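Local structure of alpha,alpha-trehalose-phosphate synthase (UDP-forming) (Burkholderia vietnamiensis, 5TVG) at residues V452-D455 and T456-D460; G35-D38 and A39-T43. The protein belongs to glycosyltransferase family 20 and has the GT-B architecture, in which two Rossmann-like domains face each other across a cleft. All coordinates share one frame; numbering follows the deposited sequence.

Interaction 1: residues V452-D455 and T456-D460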
loop_
_atom_site.group_PDB
_atom_site.type_symbol
_atom_site.label_atom_id
_atom_site.label_comp_id
_atom_site.label_asym_id
_atom_site.label_seq_id
_atom_site.Cartn_x
_atom_site.Cartn_y
_atom_site.Cartn_z
ATOM N N VAL A 452 -45.370 -9.445 9.930
ATOM C CA VAL A 452 -45.245 -9.491 11.385
ATOM C C VAL A 452 -44.398 -8.323 11.870
ATOM O O VAL A 452 -44.709 -7.678 12.878
ATOM C CB VAL A 452 -44.660 -10.859 11.831
ATOM C CG1 VAL A 452 -44.421 -10.932 13.352
ATOM C CG2 VAL A 452 -45.578 -12.010 11.417
ATOM N N TRP A 453 -43.299 -8.046 11.178
ATOM C CA TRP A 453 -42.479 -6.894 11.540
ATOM C C TRP A 453 -43.296 -5.599 11.490
ATOM O O TRP A 453 -43.276 -4.796 12.428
ATOM C CB TRP A 453 -41.273 -6.825 10.599
ATOM C CG TRP A 453 -40.401 -5.661 10.788
ATOM C CD1 TRP A 453 -39.491 -5.475 11.780
ATOM C CD2 TRP A 453 -40.321 -4.499 9.937
ATOM N NE1 TRP A 453 -38.840 -4.261 11.605
ATOM C CE2 TRP A 453 -39.323 -3.652 10.474
ATOM C CE3 TRP A 453 -40.980 -4.103 8.763
ATOM C CZ2 TRP A 453 -38.978 -2.429 9.883
ATOM C CZ3 TRP A 453 -40.634 -2.875 8.177
ATOM C CH2 TRP A 453 -39.651 -2.058 8.745
ATOM N N ARG A 454 -44.013 -5.379 10.392
ATOM C CA ARG A 454 -44.760 -4.141 10.238
ATOM C C ARG A 454 -45.948 -4.077 11.202
ATOM O O ARG A 454 -46.132 -3.072 11.892
ATOM C CB ARG A 454 -45.205 -3.992 8.790
ATOM C CG ARG A 454 -46.181 -2.879 8.559
ATOM C CD ARG A 454 -46.483 -2.785 7.087
ATOM N NE ARG A 454 -47.276 -3.906 6.609
ATOM C CZ ARG A 454 -46.845 -4.850 5.776
ATOM N NH1 ARG A 454 -45.599 -4.835 5.295
ATOM N NH2 ARG A 454 -47.675 -5.820 5.417
ATOM N N ASP A 455 -46.775 -5.129 11.246
ATOM C CA ASP A 455 -47.995 -5.065 12.057
ATOM C C ASP A 455 -47.638 -4.965 13.534
ATOM O O ASP A 455 -48.248 -4.192 14.276
ATOM C CB ASP A 455 -48.894 -6.271 11.793
ATOM C CG ASP A 455 -49.452 -6.290 10.372
ATOM O OD1 ASP A 455 -49.480 -5.235 9.721
ATOM O OD2 ASP A 455 -49.903 -7.356 9.897
ATOM N N THR A 456 -46.598 -5.684 13.954
ATOM C CA THR A 456 -46.167 -5.643 15.350
ATOM C C THR A 456 -45.578 -4.286 15.720
ATOM O O THR A 456 -45.794 -3.803 16.830
ATOM C CB THR A 456 -45.130 -6.759 15.606
ATOM O OG1 THR A 456 -45.764 -8.048 15.500
ATOM C CG2 THR A 456 -44.449 -6.602 16.952
ATOM N N PHE A 457 -44.738 -3.700 14.861
ATOM C CA PHE A 457 -44.214 -2.388 15.215
ATOM C C PHE A 457 -45.330 -1.333 15.201
ATOM O O PHE A 457 -45.382 -0.457 16.067
ATOM C CB PHE A 457 -43.067 -1.968 14.285
ATOM C CG PHE A 457 -42.175 -0.925 14.905
ATOM C CD1 PHE A 457 -42.577 0.425 14.941
ATOM C CD2 PHE A 457 -40.969 -1.295 15.532
ATOM C CE1 PHE A 457 -41.800 1.387 15.563
ATOM C CE2 PHE A 457 -40.189 -0.339 16.166
ATOM C CZ PHE A 457 -40.596 1.021 16.166
ATOM N N VAL A 458 -46.205 -1.377 14.206
ATOM C CA VAL A 458 -47.282 -0.401 14.153
ATOM C C VAL A 458 -48.199 -0.553 15.374
ATOM O O VAL A 458 -48.578 0.441 16.001
ATOM C CB VAL A 458 -48.056 -0.537 12.830
ATOM C CG1 VAL A 458 -49.382 0.260 12.890
ATOM C CG2 VAL A 458 -47.181 -0.112 11.664
ATOM N N ALA A 459 -48.483 -1.806 15.779
ATOM C CA ALA A 459 -49.333 -2.050 16.949
ATOM C C ALA A 459 -48.732 -1.441 18.203
ATOM O O ALA A 459 -49.445 -0.813 19.000
ATOM C CB ALA A 459 -49.563 -3.556 17.151
ATOM N N ASP A 460 -47.414 -1.592 18.385
ATOM C CA ASP A 460 -46.741 -0.951 19.507
ATOM C C ASP A 460 -46.813 0.571 19.419
ATOM O O ASP A 460 -46.973 1.253 20.439
ATOM C CB ASP A 460 -45.293 -1.416 19.568
ATOM C CG ASP A 460 -45.155 -2.844 20.114
ATOM O OD1 ASP A 460 -46.153 -3.391 20.631
ATOM O OD2 ASP A 460 -44.069 -3.432 19.974
#

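Interaction 2: residues G35-D38 and A39-T43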
loop_
_atom_site.group_PDB
_atom_site.type_symbol
_atom_site.label_atom_id
_atom_site.label_comp_id
_atom_site.label_asym_id
_atom_site.label_seq_id
_atom_site.Cartn_x
_atom_site.Cartn_y
_atom_site.Cartn_z
ATOM N N GLY A 35 -41.466 -2.869 3.197
ATOM C CA GLY A 35 -41.755 -3.065 4.598
ATOM C C GLY A 35 -42.888 -2.188 5.116
ATOM O O GLY A 35 -43.699 -2.647 5.928
ATOM N N VAL A 36 -42.997 -0.941 4.626
ATOM C CA VAL A 36 -43.871 0.057 5.250
ATOM C C VAL A 36 -45.069 0.477 4.399
ATOM O O VAL A 36 -46.017 1.055 4.953
ATOM C CB VAL A 36 -43.079 1.314 5.679
ATOM C CG1 VAL A 36 -41.971 0.939 6.651
ATOM C CG2 VAL A 36 -42.523 2.071 4.457
ATOM N N MET A 37 -45.098 0.158 3.104
ATOM C CA MET A 37 -46.078 0.778 2.213
ATOM C C MET A 37 -47.513 0.463 2.628
ATOM O O MET A 37 -48.384 1.344 2.574
ATOM C CB MET A 37 -45.823 0.353 0.766
ATOM C CG MET A 37 -46.581 1.191 -0.254
ATOM S SD MET A 37 -46.202 2.969 -0.172
ATOM C CE MET A 37 -44.474 2.941 -0.690
ATOM N N ASP A 38 -47.795 -0.791 3.001
ATOM C CA ASP A 38 -49.169 -1.154 3.349
ATOM C C ASP A 38 -49.672 -0.350 4.541
ATOM O O ASP A 38 -50.832 0.069 4.566
ATOM C CB ASP A 38 -49.296 -2.652 3.620
ATOM C CG ASP A 38 -49.279 -3.475 2.338
ATOM O OD1 ASP A 38 -49.593 -2.919 1.265
ATOM O OD2 ASP A 38 -48.916 -4.669 2.392
ATOM N N ALA A 39 -48.807 -0.093 5.516
ATOM C CA ALA A 39 -49.208 0.761 6.618
ATOM C C ALA A 39 -49.374 2.214 6.158
ATOM O O ALA A 39 -50.290 2.911 6.616
ATOM C CB ALA A 39 -48.195 0.643 7.750
ATOM N N LEU A 40 -48.501 2.705 5.266
ATOM C CA LEU A 40 -48.699 4.064 4.756
ATOM C C LEU A 40 -50.012 4.190 3.995
ATOM O O LEU A 40 -50.766 5.150 4.200
ATOM C CB LEU A 40 -47.545 4.469 3.844
ATOM C CG LEU A 40 -46.193 4.743 4.494
ATOM C CD1 LEU A 40 -45.125 4.992 3.413
ATOM C CD2 LEU A 40 -46.286 5.926 5.467
ATOM N N LYS A 41 -50.321 3.215 3.132
ATOM C CA LYS A 41 -51.583 3.264 2.404
ATOM C C LYS A 41 -52.765 3.125 3.346
ATOM O O LYS A 41 -53.781 3.807 3.176
ATOM C CB LYS A 41 -51.660 2.166 1.347
ATOM C CG LYS A 41 -50.790 2.365 0.135
ATOM C CD LYS A 41 -51.090 1.281 -0.884
ATOM C CE LYS A 41 -50.174 1.369 -2.089
ATOM N NZ LYS A 41 -50.661 0.451 -3.162
ATOM N N GLN A 42 -52.656 2.240 4.342
ATOM C CA GLN A 42 -53.785 2.007 5.227
ATOM C C GLN A 42 -54.129 3.267 6.002
ATOM O O GLN A 42 -55.303 3.588 6.175
ATOM C CB GLN A 42 -53.478 0.854 6.205
ATOM C CG GLN A 42 -54.650 0.565 7.157
ATOM C CD GLN A 42 -54.285 -0.288 8.392
ATOM O OE1 GLN A 42 -54.899 -1.329 8.638
ATOM N NE2 GLN A 42 -53.322 0.174 9.181
ATOM N N THR A 43 -53.113 4.010 6.455
ATOM C CA THR A 43 -53.315 5.135 7.362
ATOM C C THR A 43 -53.280 6.497 6.672
ATOM O O THR A 43 -53.318 7.515 7.367
ATOM C CB THR A 43 -52.277 5.099 8.494
ATOM O OG1 THR A 43 -50.998 5.463 7.977
ATOM C CG2 THR A 43 -52.215 3.720 9.179
#

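Interaction 1: residues V452-D455 and T456-D460
Thr456 packs back against Val452, four residues earlier on the α-helix 450-461. Its CB lies against the main-chain oxygen of Val452. The branch is set with OG1 beside the backbone N and anti to the carbonyl carbon (chi1 -68°), which turns the hydroxyl back toward the preceding turn. Thr456 OG1 there gives a weak hydrogen bond of 2.9 Å to Val452 O. That oxygen also receives the Thr456 N-H, so one residue supplies both donors. OG1 lies 3.8 Å from Val452 CG1 as well, and the two side chains run side by side in the same direction. Beyond the two segments, the threonine side chain touches Tyr233.

The rings of Trp453 and Phe457 are buried. Phe457 N bonds to Trp453 O at 3.0 Å, and Phe457 CB is 3.4 Å from Trp453 O. The phenyl ring then leads away from 452-455 to stack on Trp137. The indole of Trp453 meets Trp137 too, and it meets Phe162 edge to face.

Val458 N makes a fairly straight bond to Arg454 O (166° at the hydrogen). Val458 CG2, placed beside its own backbone N, closes to 3.1 Å from this oxygen. At the exposed edge Ala459 N binds Asp455 O at 2.8 Å, and Ala459 CB is 3.2 Å from the same Asp455 O.

Interaction 2: residues G35-D38 and A39-T43
Ala39 O is gripped twice by Thr43, while Ala39 CB rests 3.6 Å from Val36 O on the preceding turn. Thr43 N and Thr43 OG1 reach the Ala39 oxygen from opposite faces of its carbonyl plane, each at 3.0 Å. The hydroxyl oxygen also accepts a hydrogen bond from Leu12 N. This ties the helix at Thr43 to Leu12 of strand 12-16.

The other turns follow the α-helical i to i+4 pattern. Lys41 N meets Met37 O at 2.8 Å, with an almost straight N-H (169°). Leu40 N binds Val36 O, and Gln42 N binds Asp38 O.

Side chains also pair along the helix. Val36 CG2 stands between its own backbone N and carbonyl carbon, and meets Leu40 CD1 at 4.0 Å. These two chains lie side by side and point the same way. Met37 and Lys41 instead cross at a slant. The lysine is extended beyond CG, and its CE passes 4.0 Å from Met37 CG. Met37 SD comes within 4.3 Å of Leu40 CD1. Lys41 NZ is 5.7 Å from Asp38 OD1, too far for contact, though the opposite charges may attract weakly.

The helix is the crossover of the β-α-β unit formed with strands 12-16 and 46-48. Val36 and Leu40 pack on Val14. Leu40 and Lys41 touch Val70 of strand 70-77, where Met37 reaches Tyr72. Ala39 turns to helix 450-461 and meets Val458.

Interactions 1 and 2 lie far apart in sequence, yet their centres are only 11 Å apart. Helices 450-461 and 31-43 touch directly, so a C-terminal helix packs on the N-terminal part of the chain. Arg454 makes the polar join. Its NH1 probably hydrogen-bonds Gly35 O at 3.0 Å, and NH2 forms a long, weak ion pair with Asp38 OD2 at 3.5 Å. NH2 also hydrogen-bonds Tyr238 OH. Trp453 CZ3 packs on Gly35 CA at 3.8 Å. Neither contact touches the bound uridine-5'-diphosphate. The side chain of Trp453 is about 11 Å from this ligand. The side chain of Val36 is about 14 Å from the uridine-5'-diphosphate.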